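Local coordinates for protein thioesterase (Pseudomonas aeruginosa, PDB 3QY3) that probably hydrolyses fatty acyl-CoA thioesters, as expected of a hotdog-fold thioesterase, at residues Gln27-Trp38 with His93-Ala103; Ala103-Leu111 with Ser144-Ile155. All blocks are in the same frame, centred on the assembly; numbering follows the deposited sequence. Where two conformers were deposited one is given.

Contact 1 (Gln27-Trp38 with His93-Ala103); sequences QLLHTAHIPVRW and HPATVVVELYA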
loop_
_atom_site.group_PDB
_atom_site.type_symbol
_atom_site.label_atom_id
_atom_site.label_comp_id
_atom_site.label_asym_id
_atom_site.label_seq_id
_atom_site.Cartn_x
_atom_site.Cartn_y
_atom_site.Cartn_z
ATOM N N GLN A 27 -21.553 -11.250 -20.808
ATOM C CA GLN A 27 -20.604 -12.381 -20.937
ATOM C C GLN A 27 -19.510 -12.335 -19.875
ATOM O O GLN A 27 -18.751 -11.378 -19.834
ATOM C CB GLN A 27 -19.936 -12.329 -22.294
ATOM C CG GLN A 27 -18.705 -13.224 -22.438
ATOM C CD GLN A 27 -18.078 -13.093 -23.817
ATOM O OE1 GLN A 27 -18.411 -12.182 -24.560
ATOM N NE2 GLN A 27 -17.171 -14.009 -24.159
ATOM N N LEU A 28 -19.377 -13.397 -19.080
ATOM C CA LEU A 28 -18.244 -13.498 -18.110
ATOM C C LEU A 28 -16.924 -13.756 -18.802
ATOM O O LEU A 28 -16.757 -14.785 -19.463
ATOM C CB LEU A 28 -18.500 -14.627 -17.114
ATOM C CG LEU A 28 -17.517 -14.905 -15.989
ATOM C CD1 LEU A 28 -17.446 -13.666 -15.018
ATOM C CD2 LEU A 28 -17.983 -16.174 -15.216
ATOM N N LEU A 29 -15.970 -12.836 -18.649
ATOM C CA LEU A 29 -14.649 -12.969 -19.215
ATOM C C LEU A 29 -13.640 -13.676 -18.292
ATOM O O LEU A 29 -12.756 -14.429 -18.725
ATOM C CB LEU A 29 -14.164 -11.580 -19.604
ATOM C CG LEU A 29 -14.870 -10.879 -20.768
ATOM C CD1 LEU A 29 -14.345 -9.451 -20.870
ATOM C CD2 LEU A 29 -14.656 -11.657 -22.097
ATOM N N HIS A 30 -13.713 -13.391 -16.992
ATOM C CA HIS A 30 -12.709 -13.854 -16.070
ATOM C C HIS A 30 -13.236 -13.812 -14.639
ATOM O O HIS A 30 -14.013 -12.930 -14.309
ATOM C CB HIS A 30 -11.452 -12.966 -16.102
ATOM C CG HIS A 30 -10.286 -13.603 -15.444
ATOM N ND1 HIS A 30 -9.598 -14.650 -16.020
ATOM C CD2 HIS A 30 -9.718 -13.388 -14.236
ATOM C CE1 HIS A 30 -8.631 -15.026 -15.192
ATOM N NE2 HIS A 30 -8.672 -14.265 -14.119
ATOM N N THR A 31 -12.833 -14.827 -13.876
ATOM C CA THR A 31 -13.067 -14.880 -12.441
ATOM C C THR A 31 -11.746 -15.011 -11.753
ATOM O O THR A 31 -10.980 -15.984 -11.979
ATOM C CB THR A 31 -13.994 -16.035 -12.070
ATOM O OG1 THR A 31 -15.242 -15.906 -12.795
ATOM C CG2 THR A 31 -14.253 -16.030 -10.533
ATOM N N ALA A 32 -11.431 -14.033 -10.887
ATOM C CA ALA A 32 -10.165 -14.077 -10.120
ATOM C C ALA A 32 -10.473 -14.246 -8.646
ATOM O O ALA A 32 -11.481 -13.712 -8.155
ATOM C CB ALA A 32 -9.293 -12.753 -10.310
ATOM N N HIS A 33 -9.617 -14.958 -7.943
ATOM C CA HIS A 33 -9.732 -15.130 -6.490
ATOM C C HIS A 33 -8.554 -14.416 -5.842
ATOM O O HIS A 33 -7.412 -14.747 -6.138
ATOM C CB HIS A 33 -9.703 -16.615 -6.107
ATOM C CG HIS A 33 -10.951 -17.353 -6.460
ATOM N ND1 HIS A 33 -11.182 -18.652 -6.051
ATOM C CD2 HIS A 33 -12.039 -16.981 -7.167
ATOM C CE1 HIS A 33 -12.344 -19.064 -6.541
ATOM N NE2 HIS A 33 -12.884 -18.072 -7.223
ATOM N N ILE A 34 -8.846 -13.441 -4.981
ATOM C CA ILE A 34 -7.815 -12.531 -4.483
ATOM C C ILE A 34 -7.869 -12.609 -2.951
ATOM O O ILE A 34 -8.775 -12.006 -2.321
ATOM C CB ILE A 34 -8.004 -11.048 -4.908
ATOM C CG1 ILE A 34 -8.270 -10.823 -6.441
ATOM C CG2 ILE A 34 -6.794 -10.196 -4.349
ATOM C CD1 ILE A 34 -7.168 -11.239 -7.352
ATOM N N PRO A 35 -6.900 -13.306 -2.341
ATOM C CA PRO A 35 -6.902 -13.323 -0.875
ATOM C C PRO A 35 -6.695 -11.938 -0.306
ATOM O O PRO A 35 -5.781 -11.203 -0.749
ATOM C CB PRO A 35 -5.718 -14.253 -0.521
ATOM C CG PRO A 35 -5.523 -15.099 -1.747
ATOM C CD PRO A 35 -5.887 -14.237 -2.904
ATOM N N VAL A 36 -7.440 -11.648 0.745
ATOM C CA VAL A 36 -7.292 -10.422 1.525
ATOM C C VAL A 36 -6.162 -10.560 2.506
ATOM O O VAL A 36 -6.026 -11.595 3.153
ATOM C CB VAL A 36 -8.599 -10.093 2.278
ATOM C CG1 VAL A 36 -8.441 -8.877 3.195
ATOM C CG2 VAL A 36 -9.725 -9.828 1.240
ATOM N N ARG A 37 -5.357 -9.521 2.624
ATOM C CA ARG A 37 -4.250 -9.472 3.553
ATOM C C ARG A 37 -4.671 -8.647 4.728
ATOM O O ARG A 37 -5.480 -7.726 4.583
ATOM C CB ARG A 37 -3.008 -8.807 2.916
ATOM C CG ARG A 37 -2.371 -9.628 1.821
ATOM C CD ARG A 37 -1.337 -8.752 1.072
ATOM N NE ARG A 37 -0.839 -9.394 -0.133
ATOM C CZ ARG A 37 -0.103 -8.778 -1.049
ATOM N NH1 ARG A 37 0.250 -7.497 -0.914
ATOM N NH2 ARG A 37 0.252 -9.451 -2.156
ATOM N N TRP A 38 -4.160 -8.991 5.908
ATOM C CA TRP A 38 -4.559 -8.312 7.145
ATOM C C TRP A 38 -4.252 -6.831 7.001
ATOM O O TRP A 38 -5.019 -5.965 7.416
ATOM C CB TRP A 38 -3.826 -8.937 8.309
ATOM C CG TRP A 38 -4.230 -8.389 9.659
ATOM C CD1 TRP A 38 -5.248 -8.845 10.455
ATOM C CD2 TRP A 38 -3.659 -7.283 10.305
ATOM N NE1 TRP A 38 -5.338 -8.084 11.587
ATOM C CE2 TRP A 38 -4.365 -7.108 11.525
ATOM C CE3 TRP A 38 -2.579 -6.435 10.014
ATOM C CZ2 TRP A 38 -4.007 -6.133 12.467
ATOM C CZ3 TRP A 38 -2.255 -5.415 10.957
ATOM C CH2 TRP A 38 -2.989 -5.266 12.143
ATOM N N HIS A 93 -11.000 -9.291 6.997
ATOM C CA HIS A 93 -10.013 -10.388 7.057
ATOM C C HIS A 93 -10.358 -11.421 8.136
ATOM O O HIS A 93 -10.810 -11.065 9.234
ATOM C CB HIS A 93 -8.638 -9.770 7.343
ATOM C CG HIS A 93 -7.486 -10.735 7.287
ATOM N ND1 HIS A 93 -7.102 -11.498 8.358
ATOM C CD2 HIS A 93 -6.639 -11.053 6.273
ATOM C CE1 HIS A 93 -6.046 -12.233 8.020
ATOM N NE2 HIS A 93 -5.724 -11.957 6.770
ATOM N N PRO A 94 -10.094 -12.708 7.879
ATOM C CA PRO A 94 -9.593 -13.299 6.657
ATOM C C PRO A 94 -10.766 -13.456 5.654
ATOM O O PRO A 94 -11.884 -13.783 6.049
ATOM C CB PRO A 94 -9.094 -14.663 7.092
ATOM C CG PRO A 94 -9.820 -14.968 8.332
ATOM C CD PRO A 94 -10.186 -13.696 8.985
ATOM N N ALA A 95 -10.467 -13.343 4.373
ATOM C CA ALA A 95 -11.463 -13.513 3.350
ATOM C C ALA A 95 -10.732 -13.630 2.012
ATOM O O ALA A 95 -9.580 -13.213 1.881
ATOM C CB ALA A 95 -12.429 -12.278 3.309
ATOM N N THR A 96 -11.415 -14.223 1.047
ATOM C CA THR A 96 -10.963 -14.241 -0.346
ATOM C C THR A 96 -11.997 -13.521 -1.199
ATOM O O THR A 96 -13.172 -13.915 -1.263
ATOM C CB THR A 96 -10.737 -15.676 -0.846
ATOM O OG1 THR A 96 -9.736 -16.275 -0.005
ATOM C CG2 THR A 96 -10.319 -15.676 -2.330
ATOM N N VAL A 97 -11.578 -12.426 -1.825
ATOM C CA VAL A 97 -12.466 -11.672 -2.682
ATOM C C VAL A 97 -12.519 -12.355 -4.042
ATOM O O VAL A 97 -11.515 -12.759 -4.566
ATOM C CB VAL A 97 -12.026 -10.191 -2.820
ATOM C CG1 VAL A 97 -12.761 -9.496 -3.984
ATOM C CG2 VAL A 97 -12.267 -9.453 -1.464
ATOM N N VAL A 98 -13.712 -12.453 -4.610
ATOM C CA VAL A 98 -13.923 -13.026 -5.912
ATOM C C VAL A 98 -14.320 -11.880 -6.781
ATOM O O VAL A 98 -15.298 -11.155 -6.520
ATOM C CB VAL A 98 -15.029 -14.169 -5.917
ATOM C CG1 VAL A 98 -15.296 -14.682 -7.327
ATOM C CG2 VAL A 98 -14.565 -15.357 -5.022
ATOM N N VAL A 99 -13.526 -11.678 -7.814
ATOM C CA VAL A 99 -13.763 -10.626 -8.772
ATOM C C VAL A 99 -14.232 -11.260 -10.090
ATOM O O VAL A 99 -13.507 -12.048 -10.734
ATOM C CB VAL A 99 -12.484 -9.838 -9.118
ATOM C CG1 VAL A 99 -12.826 -8.739 -10.167
ATOM C CG2 VAL A 99 -11.899 -9.135 -7.833
ATOM N N GLU A 100 -15.449 -10.967 -10.491
ATOM C CA GLU A 100 -15.961 -11.346 -11.803
ATOM C C GLU A 100 -15.888 -10.167 -12.762
ATOM O O GLU A 100 -16.399 -9.074 -12.442
ATOM C CB GLU A 100 -17.428 -11.785 -11.706
ATOM C CG GLU A 100 -17.627 -12.995 -10.800
ATOM C CD GLU A 100 -19.090 -13.380 -10.597
ATOM O OE1 GLU A 100 -19.982 -12.538 -10.676
ATOM O OE2 GLU A 100 -19.323 -14.540 -10.321
ATOM N N LEU A 101 -15.222 -10.396 -13.901
ATOM C CA LEU A 101 -15.132 -9.449 -14.991
ATOM C C LEU A 101 -16.029 -9.866 -16.167
ATOM O O LEU A 101 -15.936 -10.991 -16.693
ATOM C CB LEU A 101 -13.704 -9.329 -15.455
ATOM C CG LEU A 101 -12.623 -8.882 -14.448
ATOM C CD1 LEU A 101 -11.223 -8.903 -15.132
ATOM C CD2 LEU A 101 -12.992 -7.519 -13.844
ATOM N N TYR A 102 -16.855 -8.910 -16.580
ATOM C CA TYR A 102 -17.829 -9.075 -17.677
ATOM C C TYR A 102 -17.526 -8.124 -18.820
ATOM O O TYR A 102 -17.105 -7.004 -18.623
ATOM C CB TYR A 102 -19.266 -8.814 -17.179
ATOM C CG TYR A 102 -19.725 -9.834 -16.159
ATOM C CD1 TYR A 102 -20.339 -11.014 -16.558
ATOM C CD2 TYR A 102 -19.560 -9.605 -14.793
ATOM C CE1 TYR A 102 -20.793 -11.936 -15.623
ATOM C CE2 TYR A 102 -19.991 -10.550 -13.859
ATOM C CZ TYR A 102 -20.577 -11.698 -14.272
ATOM O OH TYR A 102 -21.000 -12.610 -13.326
ATOM N N ALA A 103 -17.842 -8.556 -20.037
ATOM C CA ALA A 103 -17.646 -7.750 -21.225
ATOM C C ALA A 103 -18.738 -6.719 -21.231
ATOM O O ALA A 103 -19.931 -7.092 -21.360
ATOM C CB ALA A 103 -17.780 -8.638 -22.519
HETATM O O HOH W 1 -17.591 -16.806 -11.497
HETATM O O HOH W 2 -7.473 -13.708 4.062
#
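Leu29 and His30 both present their backbone N-H to Leu101 O, a classic beta bulge near the start of an antiparallel pair of the hotdog sheet. The Leu29 N to Leu101 O bond is the shorter at 2.7 Å; His30 N reaches the same oxygen on a lone pair, at 3.3 Å. Beyond the bulge the ladder is regular, with paired bonds between Ala32 and Val99 and between Ile34 and Val97.

The buried face, closed by helix 51-66 of the same chain, carries Ala32, Ile34, Val97, Val99 and Leu101; Ile34 and Val99 touch that helix directly. Val36 continues this layer: with CG1 anti to the backbone N (chi1 175°), CG2 falls beside that N and lies 3.7 Å from Val97 CG2.

The other face is more open to solvent, though its side chains still touch. Leu28 CD1 sits over the Tyr102 ring, 4.0 Å from its centroid, and Tyr102 OH donates to Glu100 OE1 from above the carboxylate plane (2.8 Å). Water 1 links Glu100 OE2 to Thr31 OG1, while the His33 ring lies alongside Val98, CD2 to CG2 3.7 Å.

Past the strand ends, Trp38 turns an edge to the face of His93, planes at 86°, and Trp38 CB stands above that same ring. His93 NE2 is hydrogen-bonded to Glu58 of the second subunit, which also takes the Trp38 N-H.

With Arg116 in a salt bridge to Glu100 OE1 as well, the carboxylate is probably held ionised; the solvent side thus mixes apolar contacts with a charged, water-linked group, while the helix side is mainly aliphatic.

Contact 2 (Ala103-Leu111 with Ser144-Ile155); sequences AGRLGTSSL and STPVPDSIRAAI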
loop_
_atom_site.group_PDB
_atom_site.type_symbol
_atom_site.label_atom_id
_atom_site.label_comp_id
_atom_site.label_asym_id
_atom_site.label_seq_id
_atom_site.Cartn_x
_atom_site.Cartn_y
_atom_site.Cartn_z
ATOM N N ALA A 103 -17.842 -8.556 -20.037
ATOM C CA ALA A 103 -17.646 -7.750 -21.225
ATOM C C ALA A 103 -18.738 -6.719 -21.231
ATOM O O ALA A 103 -19.931 -7.092 -21.360
ATOM C CB ALA A 103 -17.780 -8.638 -22.519
ATOM N N GLY A 104 -18.338 -5.454 -21.165
ATOM C CA GLY A 104 -19.213 -4.327 -21.446
ATOM C C GLY A 104 -18.985 -3.920 -22.900
ATOM O O GLY A 104 -18.576 -4.722 -23.733
ATOM N N ARG A 105 -19.239 -2.666 -23.187
ATOM C CA ARG A 105 -19.174 -2.228 -24.565
ATOM C C ARG A 105 -17.754 -2.132 -25.177
ATOM O O ARG A 105 -16.804 -1.613 -24.565
ATOM C CB ARG A 105 -19.989 -0.963 -24.726
ATOM C CG ARG A 105 -19.356 0.261 -24.367
ATOM C CD ARG A 105 -20.409 1.378 -24.378
ATOM N NE ARG A 105 -19.978 2.364 -23.434
ATOM C CZ ARG A 105 -20.511 2.564 -22.242
ATOM N NH1 ARG A 105 -21.562 1.864 -21.822
ATOM N NH2 ARG A 105 -19.968 3.471 -21.460
ATOM N N LEU A 106 -17.645 -2.663 -26.398
ATOM C CA LEU A 106 -16.407 -2.712 -27.105
ATOM C C LEU A 106 -16.423 -1.680 -28.229
ATOM O O LEU A 106 -17.323 -1.674 -29.088
ATOM C CB LEU A 106 -16.232 -4.118 -27.665
ATOM C CG LEU A 106 -14.994 -4.423 -28.497
ATOM C CD1 LEU A 106 -13.742 -4.422 -27.707
ATOM C CD2 LEU A 106 -15.260 -5.779 -29.220
ATOM N N GLY A 107 -15.433 -0.808 -28.220
ATOM C CA GLY A 107 -15.238 0.173 -29.273
ATOM C C GLY A 107 -14.101 -0.315 -30.150
ATOM O O GLY A 107 -13.552 -1.413 -29.936
ATOM N N THR A 108 -13.697 0.494 -31.116
ATOM C CA THR A 108 -12.555 0.116 -31.933
ATOM C C THR A 108 -11.261 -0.012 -31.117
ATOM O O THR A 108 -10.457 -0.905 -31.383
ATOM C CB THR A 108 -12.370 1.073 -33.132
ATOM O OG1 THR A 108 -12.240 2.412 -32.635
ATOM C CG2 THR A 108 -13.560 0.963 -34.017
ATOM N N SER A 109 -11.075 0.859 -30.122
ATOM C CA SER A 109 -9.857 0.849 -29.290
ATOM C C SER A 109 -10.159 0.976 -27.783
ATOM O O SER A 109 -9.294 1.336 -26.996
ATOM C CB SER A 109 -8.976 2.026 -29.667
ATOM O OG SER A 109 -9.705 3.222 -29.507
ATOM N N SER A 110 -11.364 0.651 -27.373
ATOM C CA SER A 110 -11.734 0.761 -25.955
ATOM C C SER A 110 -12.642 -0.377 -25.591
ATOM O O SER A 110 -13.313 -0.979 -26.453
ATOM C CB SER A 110 -12.409 2.110 -25.685
ATOM O OG SER A 110 -13.595 2.273 -26.435
ATOM N N LEU A 111 -12.682 -0.672 -24.297
ATOM C CA LEU A 111 -13.526 -1.710 -23.801
ATOM C C LEU A 111 -13.916 -1.320 -22.406
ATOM O O LEU A 111 -13.025 -0.967 -21.610
ATOM C CB LEU A 111 -12.757 -3.055 -23.728
ATOM C CG LEU A 111 -13.431 -4.226 -22.964
ATOM C CD1 LEU A 111 -14.714 -4.715 -23.679
ATOM C CD2 LEU A 111 -12.451 -5.457 -22.805
ATOM N N SER A 144 -4.474 6.266 -29.607
ATOM C CA SER A 144 -5.279 5.069 -29.509
ATOM C C SER A 144 -5.001 4.104 -30.658
ATOM O O SER A 144 -4.737 4.523 -31.793
ATOM C CB SER A 144 -6.761 5.448 -29.437
ATOM O OG SER A 144 -7.129 6.260 -30.527
ATOM N N THR A 145 -5.033 2.812 -30.345
ATOM C CA THR A 145 -4.708 1.734 -31.293
ATOM C C THR A 145 -5.763 0.638 -31.163
ATOM O O THR A 145 -6.429 0.570 -30.153
ATOM C CB THR A 145 -3.323 1.138 -30.975
ATOM O OG1 THR A 145 -3.331 0.528 -29.670
ATOM C CG2 THR A 145 -2.262 2.240 -31.021
ATOM N N PRO A 146 -5.912 -0.238 -32.172
ATOM C CA PRO A 146 -7.030 -1.172 -32.036
ATOM C C PRO A 146 -6.910 -2.175 -30.877
ATOM O O PRO A 146 -5.819 -2.521 -30.419
ATOM C CB PRO A 146 -7.080 -1.879 -33.406
ATOM C CG PRO A 146 -6.276 -0.995 -34.329
ATOM C CD PRO A 146 -5.217 -0.395 -33.463
ATOM N N VAL A 147 -8.044 -2.587 -30.357
ATOM C CA VAL A 147 -8.096 -3.655 -29.361
ATOM C C VAL A 147 -7.528 -4.943 -30.031
ATOM O O VAL A 147 -7.788 -5.192 -31.209
ATOM C CB VAL A 147 -9.564 -3.843 -28.887
ATOM C CG1 VAL A 147 -9.696 -4.999 -27.934
ATOM C CG2 VAL A 147 -10.103 -2.565 -28.263
ATOM N N PRO A 148 -6.730 -5.736 -29.293
ATOM C CA PRO A 148 -6.140 -6.972 -29.803
ATOM C C PRO A 148 -7.200 -7.938 -30.297
ATOM O O PRO A 148 -8.334 -7.935 -29.809
ATOM C CB PRO A 148 -5.470 -7.578 -28.561
ATOM C CG PRO A 148 -5.201 -6.401 -27.669
ATOM C CD PRO A 148 -6.339 -5.473 -27.897
ATOM N N ASP A 149 -6.808 -8.778 -31.244
ATOM C CA ASP A 149 -7.712 -9.746 -31.824
ATOM C C ASP A 149 -8.314 -10.674 -30.784
ATOM O O ASP A 149 -9.460 -11.068 -30.882
ATOM C CB ASP A 149 -6.950 -10.584 -32.853
ATOM C CG ASP A 149 -6.491 -9.761 -34.039
ATOM O OD1 ASP A 149 -7.164 -8.708 -34.289
ATOM O OD2 ASP A 149 -5.486 -10.191 -34.730
ATOM N N SER A 150 -7.499 -11.042 -29.810
ATOM C CA SER A 150 -7.914 -11.991 -28.773
ATOM C C SER A 150 -9.174 -11.513 -28.015
ATOM O O SER A 150 -10.109 -12.296 -27.767
ATOM C CB SER A 150 -6.750 -12.220 -27.797
ATOM O OG SER A 150 -6.366 -11.007 -27.181
ATOM N N ILE A 151 -9.216 -10.229 -27.721
ATOM C CA ILE A 151 -10.352 -9.647 -27.007
ATOM C C ILE A 151 -11.559 -9.500 -27.906
ATOM O O ILE A 151 -12.660 -9.893 -27.520
ATOM C CB ILE A 151 -9.959 -8.316 -26.337
ATOM C CG1 ILE A 151 -8.981 -8.634 -25.210
ATOM C CG2 ILE A 151 -11.196 -7.563 -25.805
ATOM C CD1 ILE A 151 -8.202 -7.493 -24.763
ATOM N N ARG A 152 -11.343 -9.033 -29.138
ATOM C CA ARG A 152 -12.420 -9.015 -30.098
ATOM C C ARG A 152 -12.966 -10.437 -30.260
ATOM O O ARG A 152 -14.176 -10.623 -30.181
ATOM C CB ARG A 152 -11.943 -8.415 -31.424
ATOM C CG ARG A 152 -11.595 -6.916 -31.303
ATOM C CD ARG A 152 -11.054 -6.334 -32.604
ATOM N NE ARG A 152 -11.191 -4.871 -32.661
ATOM C CZ ARG A 152 -10.439 -4.050 -33.407
ATOM N NH1 ARG A 152 -9.453 -4.527 -34.179
ATOM N NH2 ARG A 152 -10.672 -2.734 -33.381
ATOM N N ALA A 153 -12.082 -11.428 -30.427
ATOM C CA ALA A 153 -12.503 -12.837 -30.538
ATOM C C ALA A 153 -13.291 -13.339 -29.318
ATOM O O ALA A 153 -14.293 -14.076 -29.450
ATOM C CB ALA A 153 -11.304 -13.721 -30.769
ATOM N N ALA A 154 -12.825 -12.961 -28.138
ATOM C CA ALA A 154 -13.435 -13.426 -26.890
ATOM C C ALA A 154 -14.858 -12.867 -26.805
ATOM O O ALA A 154 -15.839 -13.617 -26.664
ATOM C CB ALA A 154 -12.606 -12.976 -25.735
ATOM N N ILE A 155 -14.957 -11.553 -26.980
ATOM C CA ILE A 155 -16.239 -10.846 -26.968
ATOM C C ILE A 155 -17.081 -11.161 -28.218
ATOM O O ILE A 155 -18.206 -11.652 -28.111
ATOM C CB ILE A 155 -16.010 -9.319 -26.864
ATOM C CG1 ILE A 155 -15.198 -8.994 -25.609
ATOM C CG2 ILE A 155 -17.355 -8.568 -26.846
ATOM C CD1 ILE A 155 -14.901 -7.560 -25.427
#
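Leu111 and Ile155 meet tip to tip where the C-terminal helix 149-155 lies against the beta hairpin made by strands 96-106 and 110-119 of the hotdog sheet. Strand 103-106 and the helix run at 115° to each other. Ile155 CG1 stands beside its backbone N (chi1 -57°) and the chain extends from there, which carries CD1 onto the ends of both hairpin leucines. Leu106 comes in at a slant, its CD1 4.0 Å from Ile155 CD1 and 4.1 Å from Val147 CG1, thus spanning the helix and the segment that leads into it. Deeper in, the Leu111 and Ile151 side chains meet obliquely, CD2 to CG2 3.9 Å; Trp63 of helix 51-66 touches both residues. Earlier in the strand, Ala103 CB rests on Ile155 CG1.

At the turn the chemistry becomes polar. The extended Arg152 side chain brings its guanidinium to Thr108, one face against Val147 O and NH2 2.7 Å from Thr108 O. Val147 CG2 packs against the turn backbone at Ser110 N, while Val147 N donates to the same Thr108 O, in the carbonyl plane, at 3.1 Å and 168° at the hydrogen.

In the fold
Strand 96-106 runs through both contacts, and Ala103 belongs to each: contact 1 pairs the strand with 28-35, contact 2 lays helix 149-155 against its far end. The two centres lie about 22 Å apart, on opposite sides of the chain's centre. Both are partly buried, but contact 1 is the more central and is held by a ladder of backbone bonds, whereas contact 2 has one such bond and otherwise depends largely on aliphatic side chains. Other subunits reach contact 1 at its Trp38 and His93 end; none touches contact 2. Gln27 joins the two, its NE2 probably hydrogen-bonded to Ala154 O.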